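Local atomic coordinates of endoglucanase (Clostridium thermocellum, PDB entry 2YIK), a protein that probably hydrolyses internal beta-1,4-glucosidic bonds of cellulose. Residues Glu155-Leu158 and Arg159-Asp163; Thr148-Ala151 and Val152-Glu155; Gln366-Leu369 and Asp370-Gly374. All coordinates share one frame; numbering follows the deposited sequence.

Contact 1 (Glu155-Leu158 and Arg159-Asp163); sequences EVIL and RYFND
Glu155 and Arg159 stand one turn apart on helix 151-167, part of the helical barrel typical of family 9 glycoside hydrolases, and so do Ile157 and Phe161. The charged pair does not touch directly: Glu155 OE1 and Arg159 NE are 5.1 Å apart. One water fills the interval, donating to Glu155 OE1 at 2.8 Å and accepting from Arg159 NE at 2.8 Å, in the plane of the guanidinium and at its edge. Arg159 reaches this place with CG anti to the carbonyl carbon (chi1 -81°) and the chain extended from CG to NE, its CG passing 3.3 Å from Glu155 O. The apolar pair is buried. Ile157 CG2, anti to the backbone N, lies 3.7 Å from Phe161 CE2, the two side chains running side by side in the same direction; Phe114 meets the Phe161 ring, and Ala130 and Ala131 of helix 124-140 also touch Phe161. Arg159 NH2 forms a salt bridge to Asp237, and Glu155 OE2 bonds to Tyr138 OH. Both oxygens of the Glu155 carboxylate are therefore held, which should fix its rotation, while the water probably couples the two charges through hydrogen bonds, without a direct salt bridge between them.

Contact 2 (Thr148-Ala151 and Val152-Glu155); sequences TGQA and VHAE
At the start of helix 151-167 the amide oxygen OE1 of Gln150 lies loosely at the edge of the His153 imidazole, near its plane. The two side chains are set very differently. Gln150 curls back on itself, with chi1 and chi2 both at -56°, and its NE2 donates to Thr148 O at 3.0 Å in a fairly straight bond, N-H...O 162°. Thr148 O lies close to the amide plane of Gln150, while NE2 is tilted from the carbonyl plane of Thr148. His153 instead swings its ring anti to the backbone N, with CB 3.6 Å from Gln150 O.

Gln150 occupies the N-cap position, yet its amide turns back toward the preceding loop. Within the first turn, the N-H of His153 is taken by a water at 2.9 Å, and the same water donates to Gly149 O. The first helical bond, Ala154 N to Gln150 O, measures 3.2 Å. One residue further on, Ala151 O receives Glu155 N, and Glu155 CG packs 3.3 Å from that same oxygen. Ala154 CB points back toward the preceding segment, 3.5 Å from Ala151 O.

Just upstream, Gly149 is the first residue past helix 142-147 to leave helical geometry, with positive phi in a Schellman motif, so the chain closes one helix and opens the next within a few residues. Ala151 and Ala154 pack against Phe145 of helix 142-147 and Tyr138 of helix 124-140. Gln150 touches Gln45 of helix 40-47, and the His153 ring meets Phe49, on helix 49-54, edge-to-face.

Contact 3 (Gln366-Leu369 and Asp370-Gly374); sequences QDLL and DKWSG
Leu368 and Trp372 make the tight side of this turn, running side by side in the same direction with Leu368 CD1 3.6 Å from Trp372 CD1. Leu368 CG is anti to the backbone N (chi1 172°), which carries that methyl along the pyrrole side of the indole. Leu368 O sits at the edge of the same ring and in its plane, 3.4 Å from Trp372 CD1, while Tyr395 and Ala399 of helix 392-408 also touch the indole. Leu369 O is gripped twice, by Ser373 N at 2.8 Å and by Ser373 OG at 2.6 Å, and the two donors come from opposite faces of the carbonyl plane. A chi1 of 69° puts the hydroxyl between backbone N and carbonyl carbon, letting it turn back to Leu369 O.

This is the C-terminal end of helix 363-373, a serine closing back on the carbonyl four residues earlier; Gly374 then leaves helical geometry, its N keeping a weak hydrogen bond to Asp370 O.

The partly exposed side is looser. Gln366 and Asp370 lie alongside each other, amide and carboxylate planes 74° apart, with Gln366 CG 4.0 Å from Asp370 OD2. A water donates to Asp370 OD2 and to Asp367 OD1, probably easing the repulsion between these like charges, whose oxygens are 4.7 Å apart. Asp370 OD1 is bonded to Tyr417 OH of helix 416-428.

Contact 2 leads from the preceding loop into helix 151-167 and contact 1 continues along it, with Glu155 shared: its backbone N closes contact 2 and its carboxylate serves contact 1. Their centres are 12 Å apart. Contact 3 belongs to helix 363-373, on the opposite side of the chain's centre from contact 1, with centres 32 Å apart and nearest atoms about 21 Å apart. It does not touch contact 2 either, their nearest atoms being about 23 Å apart. None of the three lies at the predicted active-site residue, His451. Contact 1 comes near a metal: the Tyr160 side chain is about 8 Å from the zinc ion, and Tyr160 OH hydrogen-bonds to the backbone oxygen of the zinc ligand Cys56.

Contact 1 (Glu155-Leu158 and Arg159-Asp163)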
loop_
_atom_site.group_PDB
_atom_site.type_symbol
_atom_site.label_atom_id
_atom_site.label_comp_id
_atom_site.label_asym_id
_atom_site.label_seq_id
_atom_site.Cartn_x
_atom_site.Cartn_y
_atom_site.Cartn_z
ATOM N N GLU A 155 -3.031 7.102 11.769
ATOM C CA GLU A 155 -3.111 5.952 12.652
ATOM C C GLU A 155 -4.459 5.233 12.550
ATOM O O GLU A 155 -4.515 4.006 12.637
ATOM C CB GLU A 155 -2.790 6.373 14.091
ATOM C CG GLU A 155 -1.334 6.837 14.236
ATOM C CD GLU A 155 -0.916 7.067 15.676
ATOM O OE1 GLU A 155 -1.769 6.910 16.568
ATOM O OE2 GLU A 155 0.267 7.406 15.917
ATOM N N VAL A 156 -5.540 5.981 12.330
ATOM C CA VAL A 156 -6.850 5.352 12.198
ATOM C C VAL A 156 -6.887 4.484 10.940
ATOM O O VAL A 156 -7.437 3.373 10.949
ATOM C CB VAL A 156 -7.985 6.400 12.128
ATOM C CG1 VAL A 156 -9.301 5.725 11.778
ATOM C CG2 VAL A 156 -8.109 7.115 13.475
ATOM N N ILE A 157 -6.299 4.992 9.859
ATOM C CA ILE A 157 -6.259 4.252 8.602
ATOM C C ILE A 157 -5.357 3.024 8.741
ATOM O O ILE A 157 -5.738 1.936 8.326
ATOM C CB ILE A 157 -5.736 5.130 7.422
ATOM C CG1 ILE A 157 -6.823 6.091 6.943
ATOM C CG2 ILE A 157 -5.347 4.247 6.250
ATOM C CD1 ILE A 157 -7.450 6.897 8.051
ATOM N N LEU A 158 -4.177 3.197 9.335
ATOM C CA LEU A 158 -3.251 2.078 9.505
ATOM C C LEU A 158 -3.791 0.990 10.432
ATOM O O LEU A 158 -3.516 -0.192 10.228
ATOM C CB LEU A 158 -1.893 2.588 9.988
ATOM C CG LEU A 158 -1.158 3.416 8.924
ATOM C CD1 LEU A 158 -0.020 4.186 9.544
ATOM C CD2 LEU A 158 -0.652 2.491 7.814
ATOM N N ARG A 159 -4.559 1.384 11.446
ATOM C CA ARG A 159 -5.155 0.411 12.355
ATOM C C ARG A 159 -6.238 -0.358 11.610
ATOM O O ARG A 159 -6.385 -1.569 11.788
ATOM C CB ARG A 159 -5.781 1.097 13.574
ATOM C CG ARG A 159 -4.797 1.465 14.673
ATOM C CD ARG A 159 -5.496 2.275 15.764
ATOM N NE ARG A 159 -4.602 2.653 16.861
ATOM C CZ ARG A 159 -4.276 1.856 17.877
ATOM N NH1 ARG A 159 -4.769 0.622 17.951
ATOM N NH2 ARG A 159 -3.467 2.300 18.827
ATOM N N TYR A 160 -6.994 0.340 10.767
ATOM C CA TYR A 160 -8.051 -0.316 10.017
ATOM C C TYR A 160 -7.482 -1.345 9.039
ATOM O O TYR A 160 -8.082 -2.404 8.842
ATOM C CB TYR A 160 -8.908 0.711 9.269
ATOM C CG TYR A 160 -10.357 0.281 9.109
ATOM C CD1 TYR A 160 -11.220 0.252 10.209
ATOM C CD2 TYR A 160 -10.860 -0.107 7.866
ATOM C CE1 TYR A 160 -12.546 -0.150 10.078
ATOM C CE2 TYR A 160 -12.186 -0.509 7.721
ATOM C CZ TYR A 160 -13.024 -0.532 8.832
ATOM O OH TYR A 160 -14.332 -0.945 8.705
ATOM N N PHE A 161 -6.336 -1.039 8.428
ATOM C CA PHE A 161 -5.686 -1.973 7.492
ATOM C C PHE A 161 -5.195 -3.207 8.243
ATOM O O PHE A 161 -5.564 -4.334 7.938
ATOM C CB PHE A 161 -4.441 -1.359 6.831
ATOM C CG PHE A 161 -4.693 -0.692 5.506
ATOM C CD1 PHE A 161 -5.072 -1.432 4.385
ATOM C CD2 PHE A 161 -4.484 0.673 5.366
ATOM C CE1 PHE A 161 -5.233 -0.808 3.144
ATOM C CE2 PHE A 161 -4.640 1.301 4.140
ATOM C CZ PHE A 161 -5.016 0.562 3.022
ATOM N N ASN A 162 -4.338 -2.964 9.228
ATOM C CA ASN A 162 -3.736 -4.036 9.997
ATOM C C ASN A 162 -4.660 -4.851 10.909
ATOM O O ASN A 162 -4.388 -6.025 11.158
ATOM C CB ASN A 162 -2.539 -3.484 10.775
ATOM C CG ASN A 162 -1.429 -2.995 9.851
ATOM O OD1 ASN A 162 -1.252 -1.788 9.638
ATOM N ND2 ASN A 162 -0.683 -3.938 9.283
ATOM N N ASP A 163 -5.734 -4.253 11.414
ATOM C CA ASP A 163 -6.644 -5.027 12.255
ATOM C C ASP A 163 -7.365 -6.022 11.351
ATOM O O ASP A 163 -7.735 -7.115 11.776
ATOM C CB ASP A 163 -7.657 -4.123 12.970
ATOM C CG ASP A 163 -7.006 -3.242 14.023
ATOM O OD1 ASP A 163 -5.910 -3.595 14.496
ATOM O OD2 ASP A 163 -7.592 -2.203 14.392
HETATM O O HOH W 1 -4.037 5.350 17.181
#

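Contact 2 (Thr148-Ala151 and Val152-Glu155)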
loop_
_atom_site.group_PDB
_atom_site.type_symbol
_atom_site.label_atom_id
_atom_site.label_comp_id
_atom_site.label_asym_id
_atom_site.label_seq_id
_atom_site.Cartn_x
_atom_site.Cartn_y
_atom_site.Cartn_z
ATOM N N THR A 148 1.410 18.798 11.216
ATOM C CA THR A 148 0.214 19.221 10.494
ATOM C C THR A 148 -1.088 18.711 11.092
ATOM O O THR A 148 -2.157 18.911 10.516
ATOM C CB THR A 148 0.257 18.778 9.020
ATOM O OG1 THR A 148 0.485 17.366 8.955
ATOM C CG2 THR A 148 1.359 19.514 8.266
ATOM N N GLY A 149 -0.995 18.048 12.242
ATOM C CA GLY A 149 -2.185 17.529 12.896
ATOM C C GLY A 149 -2.852 16.405 12.128
ATOM O O GLY A 149 -4.054 16.170 12.278
ATOM N N GLN A 150 -2.077 15.690 11.314
ATOM C CA GLN A 150 -2.634 14.600 10.519
ATOM C C GLN A 150 -2.213 13.196 10.971
ATOM O O GLN A 150 -2.541 12.206 10.313
ATOM C CB GLN A 150 -2.254 14.792 9.045
ATOM C CG GLN A 150 -2.677 16.139 8.453
ATOM C CD GLN A 150 -4.161 16.399 8.605
ATOM O OE1 GLN A 150 -4.988 15.591 8.179
ATOM N NE2 GLN A 150 -4.511 17.536 9.212
ATOM N N ALA A 151 -1.501 13.107 12.090
ATOM C CA ALA A 151 -1.036 11.813 12.584
ATOM C C ALA A 151 -2.180 10.920 13.050
ATOM O O ALA A 151 -2.176 9.710 12.798
ATOM C CB ALA A 151 -0.023 12.012 13.707
ATOM N N VAL A 152 -3.166 11.508 13.720
ATOM C CA VAL A 152 -4.299 10.730 14.197
ATOM C C VAL A 152 -5.029 10.068 13.028
ATOM O O VAL A 152 -5.384 8.889 13.099
ATOM C CB VAL A 152 -5.287 11.605 15.008
ATOM C CG1 VAL A 152 -6.556 10.811 15.324
ATOM C CG2 VAL A 152 -4.623 12.062 16.301
ATOM N N HIS A 153 -5.238 10.823 11.951
ATOM C CA HIS A 153 -5.922 10.307 10.759
ATOM C C HIS A 153 -5.137 9.115 10.198
ATOM O O HIS A 153 -5.710 8.080 9.863
ATOM C CB HIS A 153 -6.019 11.411 9.699
ATOM C CG HIS A 153 -6.978 11.114 8.585
ATOM N ND1 HIS A 153 -7.633 9.908 8.459
ATOM C CD2 HIS A 153 -7.393 11.877 7.545
ATOM C CE1 HIS A 153 -8.411 9.941 7.390
ATOM N NE2 HIS A 153 -8.283 11.123 6.819
ATOM N N ALA A 154 -3.819 9.267 10.107
ATOM C CA ALA A 154 -2.954 8.205 9.600
ATOM C C ALA A 154 -3.058 6.937 10.450
ATOM O O ALA A 154 -3.166 5.828 9.921
ATOM C CB ALA A 154 -1.509 8.684 9.566
ATOM N N GLU A 155 -3.031 7.102 11.769
ATOM C CA GLU A 155 -3.111 5.952 12.652
ATOM C C GLU A 155 -4.459 5.233 12.550
ATOM O O GLU A 155 -4.515 4.006 12.637
ATOM C CB GLU A 155 -2.790 6.373 14.091
ATOM C CG GLU A 155 -1.334 6.837 14.236
ATOM C CD GLU A 155 -0.916 7.067 15.676
ATOM O OE1 GLU A 155 -1.769 6.910 16.568
ATOM O OE2 GLU A 155 0.267 7.406 15.917
HETATM O O HOH W 2 -5.389 13.721 12.304
#

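Contact 3 (Gln366-Leu369 and Asp370-Gly374)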
loop_
_atom_site.group_PDB
_atom_site.type_symbol
_atom_site.label_atom_id
_atom_site.label_comp_id
_atom_site.label_asym_id
_atom_site.label_seq_id
_atom_site.Cartn_x
_atom_site.Cartn_y
_atom_site.Cartn_z
ATOM N N GLN A 366 20.298 5.131 -5.609
ATOM C CA GLN A 366 20.874 6.332 -6.194
ATOM C C GLN A 366 20.750 6.178 -7.712
ATOM O O GLN A 366 20.486 7.147 -8.428
ATOM C CB GLN A 366 22.344 6.498 -5.794
ATOM C CG GLN A 366 22.967 7.780 -6.337
ATOM C CD GLN A 366 24.456 7.903 -6.042
ATOM O OE1 GLN A 366 25.130 8.786 -6.572
ATOM N NE2 GLN A 366 24.972 7.021 -5.197
ATOM N N ASP A 367 20.934 4.950 -8.194
ATOM C CA ASP A 367 20.816 4.656 -9.621
ATOM C C ASP A 367 19.368 4.818 -10.082
ATOM O O ASP A 367 19.105 5.329 -11.168
ATOM C CB ASP A 367 21.271 3.226 -9.919
ATOM C CG ASP A 367 22.774 3.063 -9.847
ATOM O OD1 ASP A 367 23.475 4.072 -9.625
ATOM O OD2 ASP A 367 23.259 1.926 -10.019
ATOM N N LEU A 368 18.435 4.359 -9.255
ATOM C CA LEU A 368 17.016 4.458 -9.567
ATOM C C LEU A 368 16.621 5.927 -9.678
ATOM O O LEU A 368 15.947 6.341 -10.622
ATOM C CB LEU A 368 16.189 3.800 -8.464
ATOM C CG LEU A 368 14.674 3.986 -8.533
ATOM C CD1 LEU A 368 14.118 3.261 -9.762
ATOM C CD2 LEU A 368 14.045 3.457 -7.240
ATOM N N LEU A 369 17.058 6.711 -8.697
ATOM C CA LEU A 369 16.751 8.131 -8.662
ATOM C C LEU A 369 17.418 8.939 -9.771
ATOM O O LEU A 369 16.827 9.889 -10.277
ATOM C CB LEU A 369 17.099 8.704 -7.282
ATOM C CG LEU A 369 16.161 8.227 -6.166
ATOM C CD1 LEU A 369 16.657 8.734 -4.820
ATOM C CD2 LEU A 369 14.742 8.726 -6.434
ATOM N N ASP A 370 18.643 8.578 -10.144
ATOM C CA ASP A 370 19.318 9.291 -11.229
ATOM C C ASP A 370 18.526 9.030 -12.503
ATOM O O ASP A 370 18.399 9.897 -13.364
ATOM C CB ASP A 370 20.748 8.784 -11.443
ATOM C CG ASP A 370 21.716 9.287 -10.386
ATOM O OD1 ASP A 370 21.434 10.327 -9.751
ATOM O OD2 ASP A 370 22.771 8.644 -10.204
ATOM N N LYS A 371 17.985 7.822 -12.597
ATOM C CA LYS A 371 17.215 7.415 -13.758
ATOM C C LYS A 371 15.912 8.205 -13.848
ATOM O O LYS A 371 15.596 8.766 -14.902
ATOM C CB LYS A 371 16.934 5.909 -13.688
ATOM C CG LYS A 371 16.568 5.272 -15.027
ATOM C CD LYS A 371 16.410 3.758 -14.933
ATOM C CE LYS A 371 17.742 3.069 -14.689
ATOM N NZ LYS A 371 17.627 1.593 -14.845
ATOM N N TRP A 372 15.165 8.254 -12.743
ATOM C CA TRP A 372 13.889 8.970 -12.696
ATOM C C TRP A 372 13.982 10.497 -12.744
ATOM O O TRP A 372 13.201 11.153 -13.428
ATOM C CB TRP A 372 13.092 8.563 -11.445
ATOM C CG TRP A 372 12.261 7.324 -11.638
ATOM C CD1 TRP A 372 12.691 6.023 -11.605
ATOM C CD2 TRP A 372 10.864 7.277 -11.958
ATOM N NE1 TRP A 372 11.649 5.174 -11.882
ATOM C CE2 TRP A 372 10.520 5.913 -12.100
ATOM C CE3 TRP A 372 9.873 8.252 -12.128
ATOM C CZ2 TRP A 372 9.219 5.505 -12.418
ATOM C CZ3 TRP A 372 8.581 7.843 -12.442
ATOM C CH2 TRP A 372 8.267 6.479 -12.579
ATOM N N SER A 373 14.939 11.060 -12.019
ATOM C CA SER A 373 15.092 12.508 -11.957
ATOM C C SER A 373 16.061 13.090 -12.973
ATOM O O SER A 373 16.085 14.303 -13.176
ATOM C CB SER A 373 15.563 12.923 -10.560
ATOM O OG SER A 373 16.902 12.499 -10.323
ATOM N N GLY A 374 16.854 12.233 -13.611
ATOM C CA GLY A 374 17.851 12.720 -14.550
ATOM C C GLY A 374 17.682 12.462 -16.033
ATOM O O GLY A 374 18.658 12.545 -16.781
HETATM O O HOH W 3 24.081 6.537 -9.389
#